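Local coordinates for protein-tyrosine-phosphatase (PDB 5M43) that probably dephosphorylates phosphotyrosine and phosphoserine/threonine in proteins, being the dual-specificity phosphatase domain of Yvh1, a longer protein linked to ribosome assembly, at residues I31-V42 / F49-I59; F77-I85 / A94-H102. All coordinates share one frame; numbering follows the deposited sequence.

How the interactions relate
Interactions 1 and 2 illustrate how neighbouring parallel strands of a mixed sheet lead to a phosphatase active-site loop. In interaction 1, strand 33-36 pairs with the edge strand 53-56; in interaction 2, helix 71-83, which follows that edge strand in the chain, packs against strand 99-102. Their centres lie 12 Å apart, and strands 33-36 and 99-102 are neighbours, joined by a probable hydrogen bond of 2.8 Å from Leu35 N to Leu100 O. At the far end of both strands, Ser36 OG lies 2.7 Å from His102 NE2. His102 opens the HCxxxxxR signature of protein-tyrosine phosphatases, whose arginine, Arg109, donates a hydrogen bond to Ile59 O of interaction 1.

Interaction 1: residues I31-V42 / F49-I59; sequences ITHILSVIDHTV and FRHVKHLSIDI
The imidazole of His54 takes Val42 over one face and Ser36 at its edge. Val42 CG1 sits over the middle of the ring, 3.6 Å from the centroid and 3° off the normal, a CH-pi contact. In the ring plane, NE2 meets Ser36 OG at 2.8 Å, a hydrogen bond of undecided direction. With CG anti to the backbone N (chi1 -174°), the ring leans toward strand 33-36 and brings CD2 within 3.2 Å of Ile34 O. With an alanine here, Val42 CG1 would probably lose the ring it packs on and Ser36 OG one hydrogen-bond partner, His102 remaining. Beneath these side chains, strands 33-36 and 53-56 run parallel in a beta-alpha-beta unit completed by short helix 47-50, joined by five backbone hydrogen bonds. On the opposite face of the sheet, Lys53 CB lies over the His33 ring, 3.5 Å from CD2, and Leu35 CD1 runs alongside Leu55 CD2 at 3.8 Å, both leucines roofed by Phe77 of helix 71-83. Past the inverse gamma turn at Val37, Ser56 OG donates to Ile38 O over 2.7 Å. Farther out, Ile34 CD1 abuts the Phe49 ring edge, and helix 23-29 backs that ring through Ala23 and Ile26.

Interaction 2: residues F77-I85 / A94-H102; sequences FIDSGLRGI and ASPGVVLVH
Val99 packs its CG2 methyl against the last turns of helix 71-83, at 3.8 Å from Leu82 CD2. Although the CB of Leu82 starts away from the strand, its CG, anti to the carbonyl carbon (chi1 -66°), carries the branch back across Val99 at about a right angle. One turn earlier, Ile78 CD1 meets Val101 CG2 at 3.8 Å. Glycines make this side close-fitting: a CB on Gly81 would come tightly against Val99 CG2, one on Gly97 would clash with Gly81 O, and one on Gly84 with Ser95 and Pro96. Gly97 N reaches Gly81 O at 2.9 Å, though the bond is weak, its angle only 126°. Gly84, whose positive phi ends the helix, accepts a 3.1 Å bond from Ser95 N to its O, in the carbonyl plane on a lone pair. Toward solvent the contact thins. A water bridges Leu82 O and Gly97 O, poorly ordered Ile85 touches Ala94, and exposed Arg83 turns from the strand to a salt bridge with Asp79. The 77-83 part of helix 71-83 runs at 155° to strand 99-102; the helix forms the crossover from strand 53-56, and the strand ends at the HCxxxxxR phosphate-binding loop, the signature of the cysteine-dependent protein-tyrosine phosphatases.

Interaction 1: residues I31-V42 / F49-I59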
ATOM      1  N   ILE A  31       3.190  13.164  -6.476  1.00 21.87           N
ATOM      2  CA  ILE A  31       3.533  12.215  -5.410  1.00 20.50           C
ATOM      3  C   ILE A  31       4.598  12.814  -4.499  1.00 25.21           C
ATOM      4  O   ILE A  31       5.619  13.355  -4.955  1.00 24.80           O
ATOM      5  CB  ILE A  31       3.992  10.881  -6.034  1.00 21.18           C
ATOM      6  CG1 ILE A  31       2.753  10.177  -6.587  1.00 21.10           C
ATOM      7  CG2 ILE A  31       4.749   9.975  -5.004  1.00 23.62           C
ATOM      8  CD1 ILE A  31       3.010   9.164  -7.734  1.00 22.48           C
ATOM      9  N   THR A  32       4.364  12.718  -3.180  1.00 22.43           N
ATOM     10  CA  THR A  32       5.292  13.258  -2.186  1.00 24.72           C
ATOM     11  C   THR A  32       5.951  12.176  -1.348  1.00 25.72           C
ATOM     12  O   THR A  32       6.984  12.433  -0.695  1.00 25.83           O
ATOM     13  CB  THR A  32       4.542  14.208  -1.236  1.00 23.97           C
ATOM     14  OG1 THR A  32       3.447  13.508  -0.621  1.00 25.44           O
ATOM     15  CG2 THR A  32       3.983  15.420  -1.966  1.00 24.83           C
ATOM     16  N   HIS A  33       5.376  10.987  -1.327  1.00 20.90           N
ATOM     17  CA  HIS A  33       5.817   9.902  -0.455  1.00 21.17           C
ATOM     18  C   HIS A  33       5.839   8.645  -1.283  1.00 22.36           C
ATOM     19  O   HIS A  33       4.881   8.384  -2.004  1.00 23.26           O
ATOM     20  CB  HIS A  33       4.874   9.669   0.752  1.00 23.01           C
ATOM     21  CG  HIS A  33       4.887  10.775   1.754  1.00 24.63           C
ATOM     22  ND1 HIS A  33       4.400  12.035   1.491  1.00 24.75           N
ATOM     23  CD2 HIS A  33       5.280  10.782   3.049  1.00 27.76           C
ATOM     24  CE1 HIS A  33       4.525  12.789   2.580  1.00 25.91           C
ATOM     25  NE2 HIS A  33       5.068  12.047   3.535  1.00 29.90           N
ATOM     26  N   ILE A  34       6.914   7.865  -1.181  1.00 23.89           N
ATOM     27  CA  ILE A  34       7.004   6.585  -1.884  1.00 22.39           C
ATOM     28  C   ILE A  34       7.310   5.495  -0.859  1.00 22.26           C
ATOM     29  O   ILE A  34       8.316   5.581  -0.135  1.00 23.51           O
ATOM     30  CB  ILE A  34       8.084   6.598  -2.977  1.00 23.42           C
ATOM     31  CG1 ILE A  34       7.706   7.627  -4.081  1.00 23.59           C
ATOM     32  CG2 ILE A  34       8.292   5.176  -3.570  1.00 23.25           C
ATOM     33  CD1 ILE A  34       8.704   7.692  -5.200  1.00 24.42           C
ATOM     34  N   LEU A  35       6.433   4.486  -0.785  1.00 20.12           N
ATOM     35  CA  LEU A  35       6.707   3.250  -0.037  1.00 20.43           C
ATOM     36  C   LEU A  35       7.076   2.176  -1.047  1.00 22.46           C
ATOM     37  O   LEU A  35       6.237   1.782  -1.870  1.00 22.03           O
ATOM     38  CB  LEU A  35       5.463   2.857   0.760  1.00 20.81           C
ATOM     39  CG  LEU A  35       5.569   1.488   1.449  1.00 23.70           C
ATOM     40  CD1 LEU A  35       6.730   1.474   2.461  1.00 24.55           C
ATOM     41  CD2 LEU A  35       4.257   1.124   2.140  1.00 23.95           C
ATOM     42  N   SER A  36       8.331   1.715  -0.987  1.00 22.45           N
ATOM     43  CA  SER A  36       8.807   0.604  -1.807  1.00 24.46           C
ATOM     44  C   SER A  36       8.653  -0.677  -0.999  1.00 20.74           C
ATOM     45  O   SER A  36       9.406  -0.919  -0.044  1.00 23.70           O
ATOM     46  CB  SER A  36      10.261   0.806  -2.242  1.00 25.47           C
ATOM     47  OG  SER A  36      10.455   2.090  -2.845  1.00 25.50           O
ATOM     48  N   VAL A  37       7.720  -1.536  -1.408  1.00 21.10           N
ATOM     49  CA  VAL A  37       7.590  -2.838  -0.753  1.00 22.03           C
ATOM     50  C   VAL A  37       8.495  -3.765  -1.556  1.00 25.58           C
ATOM     51  O   VAL A  37       8.013  -4.665  -2.253  1.00 24.05           O
ATOM     52  CB  VAL A  37       6.138  -3.326  -0.719  1.00 20.81           C
ATOM     53  CG1 VAL A  37       5.976  -4.518   0.218  1.00 21.94           C
ATOM     54  CG2 VAL A  37       5.174  -2.173  -0.199  1.00 21.25           C
ATOM     55  N   ILE A  38       9.769  -3.389  -1.615  1.00 25.17           N
ATOM     56  CA  ILE A  38      10.824  -4.076  -2.331  1.00 24.93           C
ATOM     57  C   ILE A  38      12.068  -3.289  -2.045  1.00 26.23           C
ATOM     58  O   ILE A  38      11.981  -2.157  -1.718  1.00 26.69           O
ATOM     59  CB  ILE A  38      10.494  -4.080  -3.845  1.00 23.48           C
ATOM     60  CG1 ILE A  38      11.528  -4.850  -4.648  1.00 25.42           C
ATOM     61  CG2 ILE A  38      10.400  -2.683  -4.398  1.00 26.86           C
ATOM     62  CD1 ILE A  38      11.071  -5.056  -6.059  1.00 26.07           C
ATOM     63  N   ASP A  39      13.226  -3.912  -2.146  1.00 28.30           N
ATOM     64  CA  ASP A  39      14.418  -3.122  -1.984  1.00 29.19           C
ATOM     65  C   ASP A  39      14.481  -2.126  -3.125  1.00 29.62           C
ATOM     66  O   ASP A  39      14.339  -2.512  -4.286  1.00 29.97           O
ATOM     67  CB  ASP A  39      15.654  -4.031  -2.004  1.00 31.71           C
ATOM     68  CG  ASP A  39      16.936  -3.261  -1.774  1.00 40.75           C
ATOM     69  OD1 ASP A  39      17.909  -3.476  -2.567  1.00 45.17           O
ATOM     70  OD2 ASP A  39      16.997  -2.502  -0.783  1.00 38.35           O
ATOM     71  N   HIS A  40      14.719  -0.863  -2.806  1.00 29.07           N
ATOM     72  CA  HIS A  40      14.668   0.203  -3.800  1.00 30.71           C
ATOM     73  C   HIS A  40      15.413   1.401  -3.251  1.00 30.13           C
ATOM     74  O   HIS A  40      15.335   1.680  -2.049  1.00 33.19           O
ATOM     75  CB  HIS A  40      13.199   0.573  -4.066  1.00 26.05           C
ATOM     76  CG  HIS A  40      12.994   1.506  -5.226  1.00 28.20           C
ATOM     77  ND1 HIS A  40      12.968   1.063  -6.522  1.00 31.19           N
ATOM     78  CD2 HIS A  40      12.743   2.840  -5.280  1.00 29.67           C
ATOM     79  CE1 HIS A  40      12.712   2.077  -7.337  1.00 31.85           C
ATOM     80  NE2 HIS A  40      12.589   3.170  -6.612  1.00 28.07           N
ATOM     81  N   THR A  41      16.064   2.140  -4.148  1.00 31.79           N
ATOM     82  CA  THR A  41      16.664   3.437  -3.852  1.00 36.13           C
ATOM     83  C   THR A  41      16.157   4.481  -4.853  1.00 36.05           C
ATOM     84  O   THR A  41      16.268   4.279  -6.069  1.00 37.49           O
ATOM     85  CB  THR A  41      18.201   3.354  -3.929  1.00 41.74           C
ATOM     86  OG1 THR A  41      18.685   2.354  -3.026  1.00 44.40           O
ATOM     87  CG2 THR A  41      18.831   4.688  -3.550  1.00 44.83           C
ATOM     88  N   VAL A  42      15.618   5.619  -4.352  1.00 38.74           N
ATOM     89  CA  VAL A  42      15.171   6.686  -5.259  1.00 39.05           C
ATOM     90  C   VAL A  42      16.375   7.507  -5.724  1.00 43.64           C
ATOM     91  O   VAL A  42      17.381   7.627  -5.017  1.00 46.23           O
ATOM     92  CB  VAL A  42      14.101   7.586  -4.610  1.00 36.92           C
ATOM     93  CG1 VAL A  42      12.901   6.765  -4.247  1.00 34.88           C
ATOM     94  CG2 VAL A  42      14.637   8.301  -3.381  1.00 40.13           C
ATOM     95  N   PHE A  49      12.639  13.493  -7.438  1.00 34.81           N
ATOM     96  CA  PHE A  49      12.769  12.630  -6.263  1.00 34.72           C
ATOM     97  C   PHE A  49      13.517  13.270  -5.111  1.00 34.78           C
ATOM     98  O   PHE A  49      13.506  12.706  -4.015  1.00 35.74           O
ATOM     99  CB  PHE A  49      13.470  11.311  -6.641  1.00 34.60           C
ATOM    100  CG  PHE A  49      12.695  10.482  -7.654  1.00 30.50           C
ATOM    101  CD1 PHE A  49      11.712   9.600  -7.222  1.00 30.09           C
ATOM    102  CD2 PHE A  49      12.941  10.597  -9.032  1.00 31.12           C
ATOM    103  CE1 PHE A  49      10.955   8.852  -8.137  1.00 26.47           C
ATOM    104  CE2 PHE A  49      12.200   9.850  -9.954  1.00 28.92           C
ATOM    105  CZ  PHE A  49      11.218   8.950  -9.516  1.00 25.39           C
ATOM    106  N   ARG A  50      14.128  14.441  -5.320  1.00 37.12           N
ATOM    107  CA  ARG A  50      15.082  14.978  -4.355  1.00 42.96           C
ATOM    108  C   ARG A  50      14.467  15.139  -2.969  1.00 41.83           C
ATOM    109  O   ARG A  50      15.138  14.889  -1.950  1.00 45.23           O
ATOM    110  CB  ARG A  50      15.621  16.313  -4.856  1.00 49.19           C
ATOM    111  CG  ARG A  50      16.273  17.168  -3.770  1.00 57.20           C
ATOM    112  CD  ARG A  50      17.123  18.264  -4.392  1.00 63.33           C
ATOM    113  NE  ARG A  50      18.279  17.695  -5.087  1.00 67.72           N
ATOM    114  CZ  ARG A  50      19.402  17.305  -4.480  1.00 71.16           C
ATOM    115  NH1 ARG A  50      19.529  17.421  -3.162  1.00 72.79           N
ATOM    116  NH2 ARG A  50      20.402  16.792  -5.187  1.00 73.13           N
ATOM    117  N   HIS A  51      13.198  15.538  -2.892  1.00 36.90           N
ATOM    118  CA  HIS A  51      12.594  15.759  -1.581  1.00 40.34           C
ATOM    119  C   HIS A  51      11.489  14.761  -1.236  1.00 36.66           C
ATOM    120  O   HIS A  51      10.740  14.996  -0.287  1.00 37.44           O
ATOM    121  CB  HIS A  51      12.065  17.196  -1.489  1.00 45.12           C
ATOM    122  CG  HIS A  51      13.133  18.245  -1.657  1.00 49.56           C
ATOM    123  ND1 HIS A  51      14.039  18.561  -0.664  1.00 52.01           N
ATOM    124  CD2 HIS A  51      13.455  19.029  -2.718  1.00 51.70           C
ATOM    125  CE1 HIS A  51      14.861  19.498  -1.102  1.00 54.23           C
ATOM    126  NE2 HIS A  51      14.531  19.797  -2.346  1.00 53.38           N
ATOM    127  N   VAL A  52      11.348  13.664  -1.979  0.54 33.32           N
ATOM    128  CA  VAL A  52      10.296  12.720  -1.625  0.54 30.52           C
ATOM    129  C   VAL A  52      10.664  12.022  -0.327  0.54 32.07           C
ATOM    130  O   VAL A  52      11.845  11.838   0.001  0.54 32.64           O
ATOM    131  CB  VAL A  52      10.032  11.708  -2.758  0.54 29.99           C
ATOM    132  CG1 VAL A  52       9.708  12.467  -4.060  0.54 31.43           C
ATOM    133  CG2 VAL A  52      11.206  10.771  -2.910  0.54 29.72           C
ATOM    134  N   LYS A  53       9.638  11.676   0.445  1.00 29.57           N
ATOM    135  CA  LYS A  53       9.792  10.915   1.683  1.00 31.80           C
ATOM    136  C   LYS A  53       9.735   9.440   1.290  1.00 31.19           C
ATOM    137  O   LYS A  53       8.748   9.003   0.690  1.00 28.48           O
ATOM    138  CB  LYS A  53       8.684  11.295   2.667  1.00 33.84           C
ATOM    139  CG  LYS A  53       8.761  10.587   4.028  1.00 40.61           C
ATOM    140  CD  LYS A  53       9.842  11.175   4.877  1.00 48.09           C
ATOM    141  CE  LYS A  53       9.747  10.638   6.311  1.00 50.80           C
ATOM    142  NZ  LYS A  53      11.014  10.918   7.076  1.00 56.10           N
ATOM    143  N   HIS A  54      10.798   8.684   1.568  1.00 30.35           N
ATOM    144  CA  HIS A  54      10.940   7.335   1.041  1.00 27.08           C
ATOM    145  C   HIS A  54      11.141   6.304   2.148  1.00 30.06           C
ATOM    146  O   HIS A  54      11.955   6.522   3.045  1.00 32.75           O
ATOM    147  CB  HIS A  54      12.130   7.278   0.085  1.00 30.99           C
ATOM    148  CG  HIS A  54      12.264   5.974  -0.619  1.00 31.90           C
ATOM    149  ND1 HIS A  54      13.464   5.318  -0.751  1.00 33.30           N
ATOM    150  CD2 HIS A  54      11.330   5.182  -1.200  1.00 28.19           C
ATOM    151  CE1 HIS A  54      13.268   4.178  -1.386  1.00 31.98           C
ATOM    152  NE2 HIS A  54      11.982   4.079  -1.683  1.00 28.78           N
ATOM    153  N   LEU A  55      10.427   5.178   2.063  1.00 24.78           N
ATOM    154  CA  LEU A  55      10.675   4.012   2.903  1.00 27.82           C
ATOM    155  C   LEU A  55      10.745   2.791   2.001  1.00 28.24           C
ATOM    156  O   LEU A  55       9.837   2.589   1.186  1.00 26.74           O
ATOM    157  CB  LEU A  55       9.573   3.837   3.957  1.00 27.45           C
ATOM    158  CG  LEU A  55       9.642   2.548   4.794  1.00 30.68           C
ATOM    159  CD1 LEU A  55      10.914   2.563   5.632  1.00 30.73           C
ATOM    160  CD2 LEU A  55       8.409   2.403   5.741  1.00 32.05           C
ATOM    161  N   SER A  56      11.819   2.013   2.115  1.00 27.77           N
ATOM    162  CA  SER A  56      11.956   0.741   1.399  1.00 27.31           C
ATOM    163  C   SER A  56      12.066  -0.429   2.366  1.00 30.27           C
ATOM    164  O   SER A  56      12.841  -0.406   3.347  1.00 32.93           O
ATOM    165  CB  SER A  56      13.153   0.753   0.427  1.00 27.78           C
ATOM    166  OG  SER A  56      13.436  -0.567  -0.039  1.00 30.55           O
ATOM    167  N   ILE A  57      11.298  -1.469   2.081  1.00 28.30           N
ATOM    168  CA  ILE A  57      11.325  -2.709   2.835  1.00 30.51           C
ATOM    169  C   ILE A  57      11.797  -3.817   1.913  1.00 29.40           C
ATOM    170  O   ILE A  57      11.200  -4.037   0.849  1.00 28.42           O
ATOM    171  CB  ILE A  57       9.935  -3.021   3.395  1.00 32.60           C
ATOM    172  CG1 ILE A  57       9.570  -1.957   4.440  1.00 36.15           C
ATOM    173  CG2 ILE A  57       9.907  -4.410   4.073  1.00 32.25           C
ATOM    174  CD1 ILE A  57       8.099  -2.001   4.786  1.00 35.25           C
ATOM    175  N   ASP A  58      12.846  -4.537   2.331  1.00 28.53           N
ATOM    176  CA  ASP A  58      13.445  -5.565   1.495  1.00 30.54           C
ATOM    177  C   ASP A  58      12.635  -6.843   1.671  1.00 33.62           C
ATOM    178  O   ASP A  58      12.797  -7.565   2.670  1.00 31.32           O
ATOM    179  CB  ASP A  58      14.905  -5.761   1.898  1.00 34.83           C
ATOM    180  CG  ASP A  58      15.613  -6.736   1.032  1.00 38.88           C
ATOM    181  OD1 ASP A  58      16.739  -7.127   1.415  1.00 45.16           O
ATOM    182  OD2 ASP A  58      15.054  -7.161   0.025  1.00 36.14           O
ATOM    183  N   ILE A  59      11.740  -7.134   0.727  1.00 31.21           N
ATOM    184  CA  ILE A  59      10.991  -8.391   0.770  1.00 31.20           C
ATOM    185  C   ILE A  59      10.755  -8.869  -0.645  1.00 28.73           C
ATOM    186  O   ILE A  59      10.604  -8.064  -1.571  1.00 27.05           O
ATOM    187  CB  ILE A  59       9.644  -8.234   1.524  1.00 31.33           C
ATOM    188  CG1 ILE A  59       8.878  -9.550   1.687  1.00 31.76           C
ATOM    189  CG2 ILE A  59       8.767  -7.202   0.890  1.00 26.61           C
ATOM    190  CD1 ILE A  59       7.615  -9.411   2.606  1.00 35.34           C
TER
HETATM  191  O   HOH W   1       7.694  14.894   0.449  1.00 52.28           O
HETATM  192  O   HOH W   2      13.512  -6.622  -2.097  1.00 35.83           O
HETATM  193  O   HOH W   3      15.425  -2.177   1.370  1.00 39.51           O
HETATM  194  O   HOH W   4      16.141   5.869  -1.404  1.00 36.34           O

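Interaction 2: residues F77-I85 / A94-H102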
ATOM      1  N   PHE A  77       3.176   4.475   7.719  1.00 21.33           N
ATOM      2  CA  PHE A  77       3.800   5.298   6.685  1.00 22.39           C
ATOM      3  C   PHE A  77       2.759   5.869   5.723  1.00 22.82           C
ATOM      4  O   PHE A  77       2.746   7.074   5.432  1.00 24.17           O
ATOM      5  CB  PHE A  77       4.814   4.484   5.862  1.00 22.79           C
ATOM      6  CG  PHE A  77       5.528   5.302   4.865  1.00 24.60           C
ATOM      7  CD1 PHE A  77       6.716   5.959   5.230  1.00 25.91           C
ATOM      8  CD2 PHE A  77       5.041   5.390   3.537  1.00 22.05           C
ATOM      9  CE1 PHE A  77       7.424   6.733   4.288  1.00 28.24           C
ATOM     10  CE2 PHE A  77       5.730   6.177   2.569  1.00 22.66           C
ATOM     11  CZ  PHE A  77       6.937   6.845   2.969  1.00 22.91           C
ATOM     12  N   ILE A  78       1.848   5.026   5.254  1.00 21.82           N
ATOM     13  CA  ILE A  78       0.812   5.471   4.318  1.00 19.95           C
ATOM     14  C   ILE A  78      -0.109   6.487   4.996  1.00 22.17           C
ATOM     15  O   ILE A  78      -0.369   7.591   4.465  1.00 21.58           O
ATOM     16  CB  ILE A  78       0.018   4.269   3.790  1.00 18.32           C
ATOM     17  CG1 ILE A  78       0.947   3.315   2.987  1.00 18.85           C
ATOM     18  CG2 ILE A  78      -1.174   4.749   2.929  1.00 21.09           C
ATOM     19  CD1 ILE A  78       0.297   2.013   2.668  1.00 20.77           C
ATOM     20  N   ASP A  79      -0.597   6.155   6.197  1.00 20.79           N
ATOM     21  CA  ASP A  79      -1.508   7.068   6.878  1.00 22.82           C
ATOM     22  C   ASP A  79      -0.827   8.395   7.186  1.00 22.79           C
ATOM     23  O   ASP A  79      -1.411   9.461   6.981  1.00 23.55           O
ATOM     24  CB  ASP A  79      -2.044   6.409   8.161  1.00 22.73           C
ATOM     25  CG  ASP A  79      -3.046   7.275   8.885  1.00 25.07           C
ATOM     26  OD1 ASP A  79      -4.122   7.443   8.296  1.00 25.35           O
ATOM     27  OD2 ASP A  79      -2.758   7.687  10.052  1.00 27.94           O
ATOM     28  N   SER A  80       0.399   8.368   7.750  1.00 26.22           N
ATOM     29  CA  SER A  80       1.004   9.649   8.095  1.00 29.14           C
ATOM     30  C   SER A  80       1.362  10.454   6.852  1.00 27.80           C
ATOM     31  O   SER A  80       1.252  11.694   6.860  1.00 29.13           O
ATOM     32  CB  SER A  80       2.219   9.476   9.007  1.00 36.13           C
ATOM     33  OG  SER A  80       3.223   8.751   8.364  1.00 40.09           O
ATOM     34  N   GLY A  81       1.764   9.794   5.762  1.00 26.05           N
ATOM     35  CA  GLY A  81       1.996  10.546   4.533  1.00 26.57           C
ATOM     36  C   GLY A  81       0.732  11.190   3.985  1.00 26.63           C
ATOM     37  O   GLY A  81       0.752  12.368   3.608  1.00 28.05           O
ATOM     38  N   LEU A  82      -0.396  10.471   4.014  1.00 22.31           N
ATOM     39  CA  LEU A  82      -1.663  11.078   3.559  1.00 24.93           C
ATOM     40  C   LEU A  82      -2.121  12.223   4.462  1.00 27.97           C
ATOM     41  O   LEU A  82      -2.619  13.253   3.970  1.00 28.07           O
ATOM     42  CB  LEU A  82      -2.756  10.023   3.485  1.00 21.25           C
ATOM     43  CG  LEU A  82      -2.497   8.949   2.405  1.00 21.47           C
ATOM     44  CD1 LEU A  82      -3.484   7.795   2.551  1.00 21.36           C
ATOM     45  CD2 LEU A  82      -2.556   9.612   0.926  1.00 24.01           C
ATOM     46  N   ARG A  83      -2.006  12.069   5.792  1.00 26.36           N
ATOM     47  CA  ARG A  83      -2.517  13.100   6.681  1.00 28.18           C
ATOM     48  C   ARG A  83      -1.547  14.258   6.823  1.00 32.84           C
ATOM     49  O   ARG A  83      -1.950  15.359   7.220  1.00 32.39           O
ATOM     50  CB  ARG A  83      -2.815  12.475   8.067  1.00 28.78           C
ATOM     51  CG  ARG A  83      -3.871  11.410   8.037  1.00 26.21           C
ATOM     52  CD  ARG A  83      -4.418  10.987   9.455  1.00 32.85           C
ATOM     53  NE  ARG A  83      -5.472   9.983   9.305  1.00 33.72           N
ATOM     54  CZ  ARG A  83      -6.767  10.274   9.185  1.00 35.77           C
ATOM     55  NH1 ARG A  83      -7.176  11.548   9.185  1.00 38.07           N
ATOM     56  NH2 ARG A  83      -7.641   9.294   9.027  1.00 38.20           N
ATOM     57  N   GLY A  84      -0.274  14.047   6.518  1.00 39.31           N
ATOM     58  CA  GLY A  84       0.671  15.148   6.599  1.00 47.90           C
ATOM     59  C   GLY A  84       1.095  15.523   7.997  1.00 58.01           C
ATOM     60  O   GLY A  84       1.256  16.712   8.287  1.00 56.84           O
ATOM     61  N   ILE A  85       1.286  14.541   8.869  1.00 67.81           N
ATOM     62  CA  ILE A  85       1.794  14.781  10.210  1.00 77.52           C
ATOM     63  C   ILE A  85       2.835  13.730  10.565  1.00 78.76           C
ATOM     64  O   ILE A  85       3.629  13.325   9.717  1.00 78.45           O
ATOM     65  CB  ILE A  85       0.654  14.796  11.236  1.00 81.05           C
ATOM     66  CG1 ILE A  85      -0.068  16.139  11.205  1.00 83.44           C
ATOM     67  CG2 ILE A  85       1.195  14.511  12.622  1.00 83.80           C
ATOM     68  CD1 ILE A  85      -1.563  16.018  11.332  1.00 83.85           C
ATOM     69  N   ALA A  94      -0.385  20.805   9.278  1.00 54.69           N
ATOM     70  CA  ALA A  94      -0.327  19.542   8.547  1.00 49.42           C
ATOM     71  C   ALA A  94      -0.280  19.839   7.060  1.00 48.97           C
ATOM     72  O   ALA A  94      -0.890  20.804   6.591  1.00 47.68           O
ATOM     73  CB  ALA A  94      -1.531  18.655   8.866  1.00 46.42           C
ATOM     74  N   SER A  95       0.469  19.032   6.310  1.00 46.18           N
ATOM     75  CA  SER A  95       0.511  19.191   4.857  1.00 46.07           C
ATOM     76  C   SER A  95       0.214  17.847   4.203  1.00 41.58           C
ATOM     77  O   SER A  95       1.127  17.072   3.887  1.00 39.63           O
ATOM     78  CB  SER A  95       1.847  19.760   4.404  1.00 51.98           C
ATOM     79  OG  SER A  95       2.870  19.170   5.166  1.00 54.33           O
ATOM     80  N   PRO A  96      -1.063  17.559   3.964  1.00 39.09           N
ATOM     81  CA  PRO A  96      -1.449  16.245   3.430  1.00 32.01           C
ATOM     82  C   PRO A  96      -0.646  15.907   2.174  1.00 32.53           C
ATOM     83  O   PRO A  96      -0.421  16.758   1.313  1.00 35.30           O
ATOM     84  CB  PRO A  96      -2.942  16.421   3.126  1.00 33.78           C
ATOM     85  CG  PRO A  96      -3.418  17.546   4.066  1.00 38.45           C
ATOM     86  CD  PRO A  96      -2.218  18.402   4.338  1.00 38.80           C
ATOM     87  N   GLY A  97      -0.211  14.653   2.073  1.00 28.57           N
ATOM     88  CA  GLY A  97       0.650  14.218   0.999  1.00 27.27           C
ATOM     89  C   GLY A  97      -0.058  13.341  -0.027  1.00 25.23           C
ATOM     90  O   GLY A  97      -1.261  13.106  -0.004  1.00 27.10           O
ATOM     91  N   VAL A  98       0.729  12.921  -1.000  1.00 21.18           N
ATOM     92  CA  VAL A  98       0.275  11.967  -2.004  1.00 19.44           C
ATOM     93  C   VAL A  98       1.218  10.776  -1.966  1.00 18.66           C
ATOM     94  O   VAL A  98       2.428  10.922  -2.213  1.00 20.41           O
ATOM     95  CB  VAL A  98       0.257  12.588  -3.415  1.00 19.06           C
ATOM     96  CG1 VAL A  98      -0.038  11.509  -4.540  1.00 20.56           C
ATOM     97  CG2 VAL A  98      -0.783  13.744  -3.450  1.00 21.72           C
ATOM     98  N   VAL A  99       0.675   9.594  -1.687  1.00 18.97           N
ATOM     99  CA  VAL A  99       1.483   8.419  -1.420  1.00 17.14           C
ATOM    100  C   VAL A  99       1.431   7.424  -2.573  1.00 18.68           C
ATOM    101  O   VAL A  99       0.336   6.990  -2.978  1.00 18.97           O
ATOM    102  CB  VAL A  99       1.020   7.689  -0.159  1.00 18.15           C
ATOM    103  CG1 VAL A  99       1.900   6.416   0.097  1.00 17.17           C
ATOM    104  CG2 VAL A  99       1.064   8.621   1.066  1.00 21.38           C
ATOM    105  N   LEU A 100       2.609   7.035  -3.068  1.00 19.42           N
ATOM    106  CA  LEU A 100       2.752   5.916  -4.015  1.00 18.83           C
ATOM    107  C   LEU A 100       3.273   4.724  -3.231  1.00 19.58           C
ATOM    108  O   LEU A 100       4.275   4.864  -2.529  1.00 19.88           O
ATOM    109  CB  LEU A 100       3.743   6.237  -5.134  1.00 19.99           C
ATOM    110  CG  LEU A 100       4.200   5.024  -5.961  1.00 20.51           C
ATOM    111  CD1 LEU A 100       2.997   4.430  -6.772  1.00 21.45           C
ATOM    112  CD2 LEU A 100       5.330   5.505  -6.928  1.00 20.83           C
ATOM    113  N   VAL A 101       2.635   3.566  -3.408  1.00 17.05           N
ATOM    114  CA  VAL A 101       3.145   2.301  -2.896  1.00 16.65           C
ATOM    115  C   VAL A 101       3.506   1.493  -4.131  1.00 17.69           C
ATOM    116  O   VAL A 101       2.650   1.255  -4.997  1.00 18.80           O
ATOM    117  CB  VAL A 101       2.117   1.567  -2.023  1.00 16.24           C
ATOM    118  CG1 VAL A 101       2.749   0.211  -1.446  1.00 18.22           C
ATOM    119  CG2 VAL A 101       1.617   2.459  -0.852  1.00 17.28           C
ATOM    120  N   HIS A 102       4.754   1.051  -4.234  1.00 18.65           N
ATOM    121  CA  HIS A 102       5.087   0.258  -5.420  1.00 19.37           C
ATOM    122  C   HIS A 102       5.889  -0.992  -5.055  1.00 20.38           C
ATOM    123  O   HIS A 102       6.477  -1.099  -3.975  1.00 21.23           O
ATOM    124  CB  HIS A 102       5.935   1.067  -6.472  1.00 21.59           C
ATOM    125  CG  HIS A 102       7.389   1.124  -6.112  1.00 21.95           C
ATOM    126  ND1 HIS A 102       8.313   0.208  -6.589  1.00 22.43           N
ATOM    127  CD2 HIS A 102       8.079   1.970  -5.293  1.00 21.26           C
ATOM    128  CE1 HIS A 102       9.494   0.488  -6.082  1.00 23.96           C
ATOM    129  NE2 HIS A 102       9.387   1.557  -5.316  1.00 22.03           N
TER
HETATM  130  O   HOH W   5      -3.570  13.514   1.370  1.00 27.28           O